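Side-chain contacts in filamentation induced by cAMP protein Fic (Desulfovibrio alaskensis, PDB 4RGL), which belongs to the Fic/DOC family, pairing a mostly helical Fic core with a C-terminal domain of the helix-turn-helix class: residues V19-E24 against A247-V252; E67-V72 against Q86-A91; E99-D102 against G107-L110; G125-G130 against D148-L153; G133-R136 against L140-M143. All blocks are in the same frame, centred on the assembly; numbering follows the deposited sequence.

Interaction 1: V19-E24 against A247-V252; sequences VNLVAE and ALRDAV
Arg249 meets Leu21 and Glu24 where two helices of the mostly helical body, 16-32 and 238-257, lie side by side at the protein surface, and a salt-bridge network runs across the groove between them. Arg249 does most of the reaching. Its CG stands anti to the backbone N (chi1 173°) and its chain bends at chi3 (64°), which brings the guanidinium beside Leu21 and toward Asp250 on its own helix. Leu21 crosses this chain at about a right angle: methyl CD2 lies over one face of the guanidinium, 3.8 Å from Arg249 NH1. Glu24, extended beyond CG, comes in obliquely at the guanidinium edge, near its plane, with its carboxylate turned 49° from the guanidinium. What it touches first is aliphatic, with Glu24 OE1 3.2 Å from Arg249 CD; the charged pair Glu24 OE1 to Arg249 NH1 is a long salt bridge at 3.8 Å. The stronger partner of Glu24 is Arg253, one turn further along helix 238-257, which takes OE2. Arg253 also pairs with Asp250 OD1, and Arg220 with Asp250 OD2, so two carboxylates knit three arginines together, and their negative charge probably offsets the close approach of Arg249 to Arg253. The firmer grip of Arg249 is on its sequence neighbour. It holds Asp250 side-on, both nitrogens converging on one oxygen through clearly bent bonds: Arg249 NH2 to Asp250 OD1 at 2.8 Å uses the syn lone pair, while Arg249 NE to Asp250 OD1, 3.0 Å, arrives from above the carboxylate plane.

Interaction 2: E67-V72 against Q86-A91; sequences EQVTAV and QEVRNA
The helix-helix packing of 66-74 against 82-95 is made here by valines: Val69 and Val72, one turn apart on the first helix, receive Val88 of the second. The local axes approach to 9.9 Å and cross at -60°. Val88 points at the other helix, and its branches divide the work. CG1, anti to the backbone N (chi1 175°), reaches both neighbours, with Val88 CG1 3.7 Å from Val69 CG1 and also 3.7 Å from Val72 CG1. CG2 goes to Val69 alone of the two, Val88 CG2 lying 4.0 Å from Val69 CG2. Val72 points toward the other helix, and its CG1 leads. That methyl also touches the next residue along, Val72 CG1 to Arg89 CG at 3.9 Å, where the two side chains meet at about a right angle. Arg89 thus offers its aliphatic stem to the valine, while its NH1 reaches Gln86 on its own helix. There Arg89 NH1 donates to Gln86 OE1 over 3.2 Å, the amide oxygen lying somewhat out of the guanidinium plane. Leu57 of helix 42-59 and Leu64 add to the apolar surroundings of Val88, while Val78, in the loop joining the two helices, touches Val72. Buried at the Val88 end and edged by an arginine at the other, this is the apolar helix-to-helix packing expected of a mostly helical Fic protein.

Interaction 3: E99-D102 against G107-L110; sequences EDWD and GDLL
The loop at Trp101 draws to within 5.3 Å of Asp108, CA to CA, as the chain turns from the 3-10 end at 99-100 into helix 106-117, and the contact gathers round the Asp108 side chain. Its CG lies anti to the carbonyl carbon (chi1 -68°), which carries the carboxylate back over the incoming loop. Asp102 N donates to Asp108 OD2 at 2.8 Å in an almost straight bond (176°), meeting the oxygen on its anti side and 32° out of the carboxylate plane. The same oxygen takes a second hydrogen from a water, 3.1 Å from Asp108 OD2, which also donates to Asp100 O at 3.0 Å. One carboxylate oxygen therefore ties down two loop peptides, one directly and one through water. Here, at the entry to helix 106-117 of this Fic-family protein, an acidic side chain of the first turn holds the preceding loop. Trp101 is the apolar half of the contact. Its side chain slides past that of Asp108 in the opposite direction, bringing Trp101 CD1 to 3.6 Å from Asp108 CB, while Asp108 O stands over one face of the indole, toward the rim. From there the buried ring packs on Ala111, Ala112 and Leu115 further along helix 106-117, and on Leu199 of helix 189-202. The Asp102 carboxylate leads away from Asp108; its OD1 bonds Ser104 OG instead.

Interaction 4: G125-G130 against D148-L153; sequences GRYRSG and DRVPKL
Val150 splits its two methyls between Tyr127 and Arg128, neighbours in the loop 125-130. CG1, anti to the backbone N, sits over one face of the tyrosine ring in a CH-pi contact: Val150 CG1 is 4.1 Å from the Tyr127 ring centroid, displaced toward the rim, and 3.8 Å from Tyr127 CG. CG2 turns to the other neighbour and rests over a face of the guanidinium, with Val150 CG2 3.4 Å from Arg128 NH2. Both flat groups are thus met face-on by a single branched side chain, on helix 150-163 within the Fic domain. Pro184 of the Fic signature segment HPFxxGN also touches Tyr127 and Val150, which places the contact beside that loop. Arg128 takes CG between backbone N and carbonyl carbon (chi1 52°) and then runs extended, reaching several backbone carbonyls. Arg128 NH1 donates to Gly130 O at 2.9 Å, the oxygen lying in the guanidinium plane; NE goes to His183 O, and NH2 to Pro145 O and Ile182 O. Such a spread of acceptors fixes the rotation of the buried guanidinium. Tyr127 directs its hydroxyl to Glu106 OE2, while its ring meets that of Phe185 at about 50°.

Interaction 5: G133-R136 against L140-M143; sequences GIFR and LVHM
Ile134 and His142 form the hydrogen-bonded pair of a short antiparallel beta hairpin, consistent with the flap hairpin of Fic domains. Among the polar contacts, the backbone bond Ile134 N to His142 O is 2.8 Å long and close to straight (169°). The same carbonyl is approached by Gly133 CA in a CA-H...O contact of 3.5 Å to His142 O; Gly133 itself is paired with Met143, modelled as selenomethionine, in the non-hydrogen-bonded register. Contacts with ring faces come next. His142 holds CG between the backbone N and the carbonyl carbon (chi1 68°), and this brings the imidazole across to Ile134, whose CB lies over its face, 4.0 Å from the His142 centroid, in a CH-pi contact. The tip of the isoleucine follows, Ile134 CD1 coming to 3.5 Å from His142 NE2. On the guanidinium of Arg136 it is the histidine that sits over a face, with His142 CE1 3.4 Å from Arg136 NH1 and the two planes 46° apart. The charge of that arginine is met by Asp232 at NH1 and Glu180 at NH2, tying the hairpin to helices 221-234 and 168-182. Purely apolar is the exposed pair Phe135 and Val141, whose side chains cross at a slant, and Val141 CG2 lies 3.5 Å from Phe135 CE2.

Interaction 1 joins distant parts of the chain and encloses the other four in sequence; it alone is wholly a surface contact, with a salt-bridge network surrounding an arginine. Interactions 2 to 5 are partly buried. Interaction 2 relies on valine methyls. Interactions 3 and 4 touch directly: Leu109 and Leu110 of 107-110 pack on Tyr127, and Leu110 CB lies 3.6 Å from Gly125 O. Interaction 3 holds a loop through a carboxylate, interaction 4 through methyls laid on flat groups. Interaction 5, nested along the chain within interaction 4, adds the one strand pairing; their centres are about 17 Å apart, and each contains a buried arginine whose polar end is satisfied largely by residues outside its segments.

Interaction 1: V19-E24 against A247-V252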
# COMPACT_ATOMS: atom_id res chain seq x y z
N VAL A 19 -5.23 -14.82 19.71
CA VAL A 19 -6.52 -14.22 20.07
C VAL A 19 -6.32 -12.76 20.54
O VAL A 19 -7.14 -11.90 20.22
CB VAL A 19 -7.30 -15.06 21.14
CG1 VAL A 19 -7.60 -16.46 20.61
CG2 VAL A 19 -6.53 -15.13 22.46
N ASN A 20 -5.19 -12.47 21.22
CA ASN A 20 -4.87 -11.11 21.67
C ASN A 20 -4.53 -10.21 20.47
O ASN A 20 -4.91 -9.03 20.45
CB ASN A 20 -3.71 -11.13 22.67
CG ASN A 20 -4.14 -11.44 24.09
OD1 ASN A 20 -4.39 -10.54 24.90
ND2 ASN A 20 -4.27 -12.71 24.41
N LEU A 21 -3.87 -10.77 19.44
CA LEU A 21 -3.54 -10.02 18.22
C LEU A 21 -4.79 -9.77 17.39
O LEU A 21 -4.99 -8.67 16.90
CB LEU A 21 -2.47 -10.75 17.39
CG LEU A 21 -1.05 -10.70 17.96
CD1 LEU A 21 -0.16 -11.70 17.27
CD2 LEU A 21 -0.46 -9.29 17.84
N VAL A 22 -5.69 -10.78 17.31
CA VAL A 22 -6.96 -10.65 16.60
C VAL A 22 -7.83 -9.59 17.30
O VAL A 22 -8.39 -8.72 16.64
CB VAL A 22 -7.70 -12.02 16.49
CG1 VAL A 22 -9.11 -11.84 15.94
CG2 VAL A 22 -6.91 -13.00 15.64
N ALA A 23 -7.85 -9.61 18.65
CA ALA A 23 -8.60 -8.65 19.44
C ALA A 23 -8.09 -7.24 19.21
O ALA A 23 -8.89 -6.31 19.03
CB ALA A 23 -8.50 -9.00 20.91
N GLU A 24 -6.75 -7.06 19.19
CA GLU A 24 -6.18 -5.73 19.02
C GLU A 24 -6.39 -5.22 17.58
O GLU A 24 -6.88 -4.11 17.40
CB GLU A 24 -4.68 -5.72 19.39
CG GLU A 24 -4.10 -4.31 19.50
CD GLU A 24 -2.65 -4.24 19.94
OE1 GLU A 24 -2.13 -5.25 20.48
OE2 GLU A 24 -2.02 -3.16 19.76
N ALA A 247 3.00 -8.17 12.63
CA ALA A 247 3.36 -7.18 11.61
C ALA A 247 2.12 -6.39 11.16
O ALA A 247 2.18 -5.16 11.07
CB ALA A 247 4.01 -7.87 10.42
N LEU A 248 0.98 -7.10 10.93
CA LEU A 248 -0.28 -6.48 10.50
C LEU A 248 -0.79 -5.51 11.55
O LEU A 248 -1.20 -4.41 11.21
CB LEU A 248 -1.34 -7.55 10.22
CG LEU A 248 -1.17 -8.28 8.89
CD1 LEU A 248 -1.88 -9.61 8.92
CD2 LEU A 248 -1.66 -7.43 7.74
N ARG A 249 -0.71 -5.91 12.85
CA ARG A 249 -1.09 -5.04 13.96
C ARG A 249 -0.24 -3.78 13.97
O ARG A 249 -0.78 -2.68 14.05
CB ARG A 249 -0.94 -5.79 15.30
CG ARG A 249 -1.16 -4.90 16.52
CD ARG A 249 -0.46 -5.45 17.73
NE ARG A 249 0.99 -5.46 17.56
CZ ARG A 249 1.84 -5.94 18.47
NH1 ARG A 249 1.39 -6.43 19.62
NH2 ARG A 249 3.15 -5.92 18.24
N ASP A 250 1.09 -3.95 13.87
CA ASP A 250 2.02 -2.82 13.86
C ASP A 250 1.77 -1.92 12.64
O ASP A 250 1.92 -0.70 12.74
CB ASP A 250 3.47 -3.33 13.85
CG ASP A 250 3.79 -4.25 15.01
OD1 ASP A 250 3.21 -4.06 16.10
OD2 ASP A 250 4.61 -5.17 14.83
N ALA A 251 1.35 -2.52 11.51
CA ALA A 251 1.05 -1.77 10.31
C ALA A 251 -0.23 -0.98 10.46
O ALA A 251 -0.23 0.23 10.27
CB ALA A 251 0.95 -2.72 9.11
N VAL A 252 -1.33 -1.64 10.87
CA VAL A 252 -2.61 -0.96 11.04
C VAL A 252 -2.52 0.06 12.22
O VAL A 252 -3.25 1.04 12.25
CB VAL A 252 -3.78 -1.97 11.23
CG1 VAL A 252 -3.71 -2.65 12.60
CG2 VAL A 252 -5.13 -1.29 11.03

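Interaction 2: E67-V72 against Q86-A91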
# COMPACT_ATOMS: atom_id res chain seq x y z
N GLU A 67 11.11 6.76 -3.92
CA GLU A 67 11.06 7.93 -4.79
C GLU A 67 11.01 7.51 -6.28
O GLU A 67 10.25 8.08 -7.07
CB GLU A 67 12.27 8.85 -4.53
CG GLU A 67 12.28 10.14 -5.35
CD GLU A 67 13.51 11.02 -5.16
OE1 GLU A 67 14.18 10.88 -4.11
OE2 GLU A 67 13.76 11.88 -6.03
N GLN A 68 11.80 6.47 -6.65
CA GLN A 68 11.84 5.96 -8.03
C GLN A 68 10.53 5.24 -8.38
O GLN A 68 9.91 5.56 -9.40
CB GLN A 68 13.03 5.01 -8.23
CG GLN A 68 14.38 5.72 -8.22
CD GLN A 68 15.52 4.75 -8.43
OE1 GLN A 68 15.86 3.94 -7.55
NE2 GLN A 68 16.17 4.84 -9.58
N VAL A 69 10.09 4.29 -7.53
CA VAL A 69 8.84 3.54 -7.75
C VAL A 69 7.65 4.52 -7.89
O VAL A 69 6.82 4.35 -8.78
CB VAL A 69 8.60 2.50 -6.63
CG1 VAL A 69 7.21 1.88 -6.74
CG2 VAL A 69 9.68 1.42 -6.65
N THR A 70 7.64 5.59 -7.07
CA THR A 70 6.62 6.64 -7.16
C THR A 70 6.65 7.28 -8.55
O THR A 70 5.61 7.37 -9.20
CB THR A 70 6.84 7.70 -6.06
OG1 THR A 70 6.82 7.07 -4.78
CG2 THR A 70 5.81 8.81 -6.11
N ALA A 71 7.85 7.67 -9.02
CA ALA A 71 8.02 8.31 -10.32
C ALA A 71 7.58 7.38 -11.48
O ALA A 71 6.99 7.85 -12.44
CB ALA A 71 9.47 8.73 -10.51
N VAL A 72 7.86 6.05 -11.36
CA VAL A 72 7.43 5.06 -12.37
C VAL A 72 5.92 5.07 -12.48
O VAL A 72 5.38 5.23 -13.57
CB VAL A 72 7.96 3.64 -12.05
CG1 VAL A 72 7.46 2.63 -13.09
CG2 VAL A 72 9.47 3.61 -11.97
N GLN A 86 9.91 -2.40 -15.28
CA GLN A 86 8.78 -3.19 -15.77
C GLN A 86 8.18 -4.03 -14.66
O GLN A 86 6.97 -4.29 -14.68
CB GLN A 86 9.17 -4.07 -16.94
CG GLN A 86 8.72 -3.50 -18.28
CD GLN A 86 7.22 -3.23 -18.34
OE1 GLN A 86 6.77 -2.13 -18.69
NE2 GLN A 86 6.42 -4.22 -17.97
N GLU A 87 9.00 -4.46 -13.67
CA GLU A 87 8.48 -5.16 -12.50
C GLU A 87 7.48 -4.27 -11.77
O GLU A 87 6.40 -4.74 -11.40
CB GLU A 87 9.62 -5.59 -11.56
CG GLU A 87 10.45 -6.75 -12.08
CD GLU A 87 11.44 -7.33 -11.07
OE1 GLU A 87 11.37 -6.94 -9.88
OE2 GLU A 87 12.22 -8.22 -11.46
N VAL A 88 7.80 -2.96 -11.64
CA VAL A 88 6.94 -1.97 -10.97
C VAL A 88 5.64 -1.76 -11.76
O VAL A 88 4.56 -1.79 -11.19
CB VAL A 88 7.69 -0.63 -10.75
CG1 VAL A 88 6.76 0.43 -10.16
CG2 VAL A 88 8.92 -0.82 -9.87
N ARG A 89 5.76 -1.53 -13.09
CA ARG A 89 4.59 -1.32 -13.94
C ARG A 89 3.64 -2.52 -13.85
O ARG A 89 2.45 -2.34 -13.62
CB ARG A 89 5.02 -1.07 -15.41
CG ARG A 89 5.87 0.18 -15.61
CD ARG A 89 5.89 0.59 -17.08
NE ARG A 89 6.78 1.73 -17.32
CZ ARG A 89 8.02 1.62 -17.79
NH1 ARG A 89 8.52 0.42 -18.08
NH2 ARG A 89 8.76 2.70 -17.98
N ASN A 90 4.19 -3.76 -13.98
CA ASN A 90 3.39 -4.99 -13.89
C ASN A 90 2.75 -5.13 -12.51
O ASN A 90 1.56 -5.46 -12.41
CB ASN A 90 4.25 -6.22 -14.20
CG ASN A 90 4.60 -6.38 -15.67
OD1 ASN A 90 4.31 -5.52 -16.50
ND2 ASN A 90 5.18 -7.52 -16.01
N ALA A 91 3.53 -4.87 -11.43
CA ALA A 91 3.02 -4.95 -10.06
C ALA A 91 1.86 -3.98 -9.85
O ALA A 91 0.78 -4.40 -9.39
CB ALA A 91 4.13 -4.66 -9.07

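Interaction 3: E99-D102 against G107-L110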
# COMPACT_ATOMS: atom_id res chain seq x y z
N GLU A 99 -9.99 -6.14 -7.50
CA GLU A 99 -11.45 -6.09 -7.42
C GLU A 99 -12.08 -7.28 -8.20
O GLU A 99 -13.12 -7.80 -7.79
CB GLU A 99 -11.98 -4.75 -7.97
CG GLU A 99 -13.48 -4.53 -7.76
CD GLU A 99 -13.91 -4.32 -6.31
OE1 GLU A 99 -13.34 -3.43 -5.65
OE2 GLU A 99 -14.91 -4.96 -5.90
N ASP A 100 -11.41 -7.74 -9.27
CA ASP A 100 -11.91 -8.81 -10.14
C ASP A 100 -11.78 -10.21 -9.50
O ASP A 100 -12.46 -11.14 -9.96
CB ASP A 100 -11.15 -8.80 -11.49
CG ASP A 100 -11.18 -7.48 -12.24
OD1 ASP A 100 -12.12 -6.68 -12.01
OD2 ASP A 100 -10.30 -7.27 -13.11
N TRP A 101 -10.85 -10.38 -8.53
CA TRP A 101 -10.47 -11.72 -8.10
C TRP A 101 -11.08 -12.14 -6.75
O TRP A 101 -11.18 -11.35 -5.81
CB TRP A 101 -8.95 -11.83 -8.00
CG TRP A 101 -8.24 -11.41 -9.24
CD1 TRP A 101 -8.56 -11.73 -10.53
CD2 TRP A 101 -7.00 -10.70 -9.31
NE1 TRP A 101 -7.67 -11.17 -11.40
CE2 TRP A 101 -6.68 -10.55 -10.68
CE3 TRP A 101 -6.13 -10.16 -8.35
CZ2 TRP A 101 -5.54 -9.87 -11.11
CZ3 TRP A 101 -5.01 -9.47 -8.78
CH2 TRP A 101 -4.72 -9.34 -10.14
N ASP A 102 -11.41 -13.44 -6.67
CA ASP A 102 -11.78 -14.13 -5.45
C ASP A 102 -10.62 -15.06 -5.07
O ASP A 102 -10.16 -15.85 -5.91
CB ASP A 102 -13.10 -14.92 -5.66
CG ASP A 102 -13.63 -15.62 -4.42
OD1 ASP A 102 -12.83 -16.28 -3.72
OD2 ASP A 102 -14.87 -15.64 -4.24
N GLY A 107 -8.35 -19.86 -11.27
CA GLY A 107 -8.25 -19.04 -12.47
C GLY A 107 -7.85 -17.61 -12.18
O GLY A 107 -7.06 -17.03 -12.93
N ASP A 108 -8.37 -17.04 -11.07
CA ASP A 108 -8.03 -15.68 -10.66
C ASP A 108 -6.58 -15.59 -10.20
O ASP A 108 -5.91 -14.60 -10.47
CB ASP A 108 -8.98 -15.20 -9.54
CG ASP A 108 -10.42 -15.01 -9.99
OD1 ASP A 108 -10.65 -14.90 -11.21
OD2 ASP A 108 -11.29 -14.87 -9.11
N LEU A 109 -6.08 -16.67 -9.54
CA LEU A 109 -4.68 -16.75 -9.11
C LEU A 109 -3.74 -16.73 -10.32
O LEU A 109 -2.72 -16.04 -10.30
CB LEU A 109 -4.45 -18.03 -8.26
CG LEU A 109 -3.02 -18.23 -7.67
CD1 LEU A 109 -2.73 -17.20 -6.61
CD2 LEU A 109 -2.86 -19.62 -7.09
N LEU A 110 -4.12 -17.47 -11.38
CA LEU A 110 -3.31 -17.55 -12.60
C LEU A 110 -3.37 -16.23 -13.37
O LEU A 110 -2.34 -15.75 -13.84
CB LEU A 110 -3.79 -18.71 -13.48
CG LEU A 110 -3.77 -20.10 -12.80
CD1 LEU A 110 -4.34 -21.14 -13.70
CD2 LEU A 110 -2.35 -20.49 -12.37
O HOH W 1 -13.90 -13.74 -10.28

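Interaction 4: G125-G130 against D148-L153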
# COMPACT_ATOMS: atom_id res chain seq x y z
N GLY A 125 1.01 -17.29 -15.85
CA GLY A 125 -0.39 -17.67 -15.73
C GLY A 125 -0.61 -19.17 -15.72
O GLY A 125 -1.65 -19.66 -16.17
N ARG A 126 0.38 -19.92 -15.21
CA ARG A 126 0.34 -21.38 -15.12
C ARG A 126 1.37 -21.86 -14.12
O ARG A 126 2.33 -21.13 -13.83
CB ARG A 126 0.58 -22.04 -16.50
CG ARG A 126 1.84 -21.56 -17.21
CD ARG A 126 1.95 -22.14 -18.61
NE ARG A 126 2.97 -21.45 -19.40
CZ ARG A 126 2.73 -20.37 -20.14
NH1 ARG A 126 1.50 -19.85 -20.19
NH2 ARG A 126 3.70 -19.79 -20.83
N TYR A 127 1.19 -23.06 -13.58
CA TYR A 127 2.14 -23.60 -12.62
C TYR A 127 3.39 -24.09 -13.33
O TYR A 127 3.35 -24.41 -14.52
CB TYR A 127 1.50 -24.73 -11.79
CG TYR A 127 0.29 -24.28 -10.99
CD1 TYR A 127 0.29 -23.07 -10.30
CD2 TYR A 127 -0.81 -25.12 -10.83
CE1 TYR A 127 -0.81 -22.67 -9.54
CE2 TYR A 127 -1.91 -24.74 -10.07
CZ TYR A 127 -1.91 -23.51 -9.42
OH TYR A 127 -3.00 -23.12 -8.67
N ARG A 128 4.53 -24.08 -12.61
CA ARG A 128 5.82 -24.50 -13.15
C ARG A 128 5.77 -25.95 -13.65
O ARG A 128 5.11 -26.80 -13.04
CB ARG A 128 6.92 -24.35 -12.09
CG ARG A 128 6.58 -25.01 -10.78
CD ARG A 128 7.60 -24.71 -9.73
NE ARG A 128 7.16 -25.17 -8.41
CZ ARG A 128 7.42 -26.38 -7.92
NH1 ARG A 128 8.09 -27.27 -8.65
NH2 ARG A 128 7.00 -26.72 -6.71
N SER A 129 6.46 -26.22 -14.76
CA SER A 129 6.52 -27.57 -15.33
C SER A 129 7.66 -28.36 -14.71
O SER A 129 7.69 -29.60 -14.81
CB SER A 129 6.69 -27.50 -16.84
OG SER A 129 7.88 -26.80 -17.19
N GLY A 130 8.58 -27.65 -14.05
CA GLY A 130 9.73 -28.27 -13.42
C GLY A 130 9.94 -27.84 -11.99
O GLY A 130 9.09 -27.18 -11.39
N ASP A 148 4.69 -31.99 -10.50
CA ASP A 148 3.49 -32.82 -10.68
C ASP A 148 2.63 -32.87 -9.39
O ASP A 148 1.45 -33.24 -9.46
CB ASP A 148 3.87 -34.25 -11.14
CG ASP A 148 4.90 -34.96 -10.26
OD1 ASP A 148 5.04 -34.57 -9.08
OD2 ASP A 148 5.50 -35.95 -10.74
N ARG A 149 3.20 -32.46 -8.24
CA ARG A 149 2.46 -32.43 -6.96
C ARG A 149 1.70 -31.13 -6.81
O ARG A 149 0.71 -31.07 -6.07
CB ARG A 149 3.42 -32.62 -5.76
CG ARG A 149 4.36 -33.82 -5.88
CD ARG A 149 3.67 -35.13 -5.56
NE ARG A 149 4.59 -36.26 -5.67
CZ ARG A 149 5.39 -36.67 -4.69
NH1 ARG A 149 5.39 -36.06 -3.51
NH2 ARG A 149 6.21 -37.70 -4.88
N VAL A 150 2.19 -30.05 -7.47
CA VAL A 150 1.66 -28.68 -7.33
C VAL A 150 0.12 -28.63 -7.62
O VAL A 150 -0.62 -28.09 -6.80
CB VAL A 150 2.43 -27.68 -8.24
CG1 VAL A 150 1.79 -26.30 -8.20
CG2 VAL A 150 3.90 -27.61 -7.85
N PRO A 151 -0.38 -29.15 -8.78
CA PRO A 151 -1.82 -29.01 -9.08
C PRO A 151 -2.72 -29.44 -7.90
O PRO A 151 -3.64 -28.70 -7.54
CB PRO A 151 -2.01 -29.93 -10.28
CG PRO A 151 -0.70 -29.92 -10.97
CD PRO A 151 0.35 -29.79 -9.90
N LYS A 152 -2.46 -30.64 -7.31
CA LYS A 152 -3.25 -31.17 -6.18
C LYS A 152 -3.04 -30.30 -4.92
O LYS A 152 -4.02 -29.95 -4.25
CB LYS A 152 -2.86 -32.64 -5.90
CG LYS A 152 -3.61 -33.28 -4.71
CD LYS A 152 -5.09 -33.56 -5.03
CE LYS A 152 -5.83 -34.12 -3.84
NZ LYS A 152 -5.25 -35.40 -3.37
N LEU A 153 -1.77 -29.96 -4.60
CA LEU A 153 -1.45 -29.12 -3.44
C LEU A 153 -2.19 -27.78 -3.50
O LEU A 153 -2.76 -27.34 -2.49
CB LEU A 153 0.08 -28.87 -3.37
CG LEU A 153 0.94 -30.06 -2.96
CD1 LEU A 153 2.39 -29.81 -3.29
CD2 LEU A 153 0.78 -30.36 -1.49

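Interaction 5: G133-R136 against L140-M143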
# COMPACT_ATOMS: atom_id res chain seq x y z
N GLY A 133 13.89 -23.65 -6.84
CA GLY A 133 14.54 -23.44 -5.56
C GLY A 133 13.82 -22.42 -4.71
O GLY A 133 13.38 -21.38 -5.21
N ILE A 134 13.66 -22.72 -3.40
CA ILE A 134 13.05 -21.79 -2.45
C ILE A 134 14.14 -20.96 -1.78
O ILE A 134 15.06 -21.52 -1.17
CB ILE A 134 12.17 -22.54 -1.40
CG1 ILE A 134 11.07 -23.39 -2.09
CG2 ILE A 134 11.56 -21.55 -0.39
CD1 ILE A 134 10.21 -24.22 -1.11
N PHE A 135 14.07 -19.63 -1.94
CA PHE A 135 15.03 -18.71 -1.33
C PHE A 135 14.45 -18.05 -0.10
O PHE A 135 13.34 -17.50 -0.15
CB PHE A 135 15.47 -17.63 -2.34
CG PHE A 135 16.42 -18.12 -3.41
CD1 PHE A 135 15.94 -18.68 -4.58
CD2 PHE A 135 17.79 -17.95 -3.27
CE1 PHE A 135 16.82 -19.12 -5.58
CE2 PHE A 135 18.67 -18.36 -4.28
CZ PHE A 135 18.18 -18.95 -5.42
N ARG A 136 15.18 -18.11 1.03
CA ARG A 136 14.76 -17.44 2.25
C ARG A 136 15.89 -16.53 2.76
O ARG A 136 16.54 -16.83 3.77
CB ARG A 136 14.33 -18.46 3.34
CG ARG A 136 13.12 -19.29 2.93
CD ARG A 136 12.35 -19.80 4.12
NE ARG A 136 11.24 -20.66 3.72
CZ ARG A 136 11.23 -21.98 3.89
NH1 ARG A 136 12.22 -22.58 4.54
NH2 ARG A 136 10.20 -22.70 3.47
N LEU A 140 20.35 -21.21 3.28
CA LEU A 140 20.68 -22.26 2.31
C LEU A 140 19.46 -22.62 1.44
O LEU A 140 18.36 -22.84 1.97
CB LEU A 140 21.19 -23.50 3.05
CG LEU A 140 21.97 -24.50 2.23
CD1 LEU A 140 23.38 -23.98 1.94
CD2 LEU A 140 22.07 -25.82 2.95
N VAL A 141 19.66 -22.69 0.11
CA VAL A 141 18.59 -22.98 -0.86
C VAL A 141 18.18 -24.45 -0.79
O VAL A 141 19.04 -25.34 -0.79
CB VAL A 141 19.04 -22.60 -2.31
CG1 VAL A 141 17.93 -22.90 -3.33
CG2 VAL A 141 19.46 -21.14 -2.39
N HIS A 142 16.87 -24.71 -0.78
CA HIS A 142 16.33 -26.07 -0.87
C HIS A 142 15.28 -26.13 -1.98
O HIS A 142 14.82 -25.08 -2.45
CB HIS A 142 15.76 -26.54 0.48
CG HIS A 142 14.53 -25.81 0.90
ND1 HIS A 142 14.60 -24.59 1.54
CD2 HIS A 142 13.23 -26.17 0.78
CE1 HIS A 142 13.35 -24.23 1.77
NE2 HIS A 142 12.49 -25.16 1.33
N MSE A 143 14.93 -27.33 -2.44
CA MSE A 143 14.02 -27.49 -3.56
C MSE A 143 12.56 -27.52 -3.10
O MSE A 143 12.26 -28.10 -2.06
CB MSE A 143 14.34 -28.76 -4.36
CG MSE A 143 15.80 -28.86 -4.78
SE MSE A 143 16.46 -27.28 -5.70
CE MSE A 143 15.29 -27.29 -7.24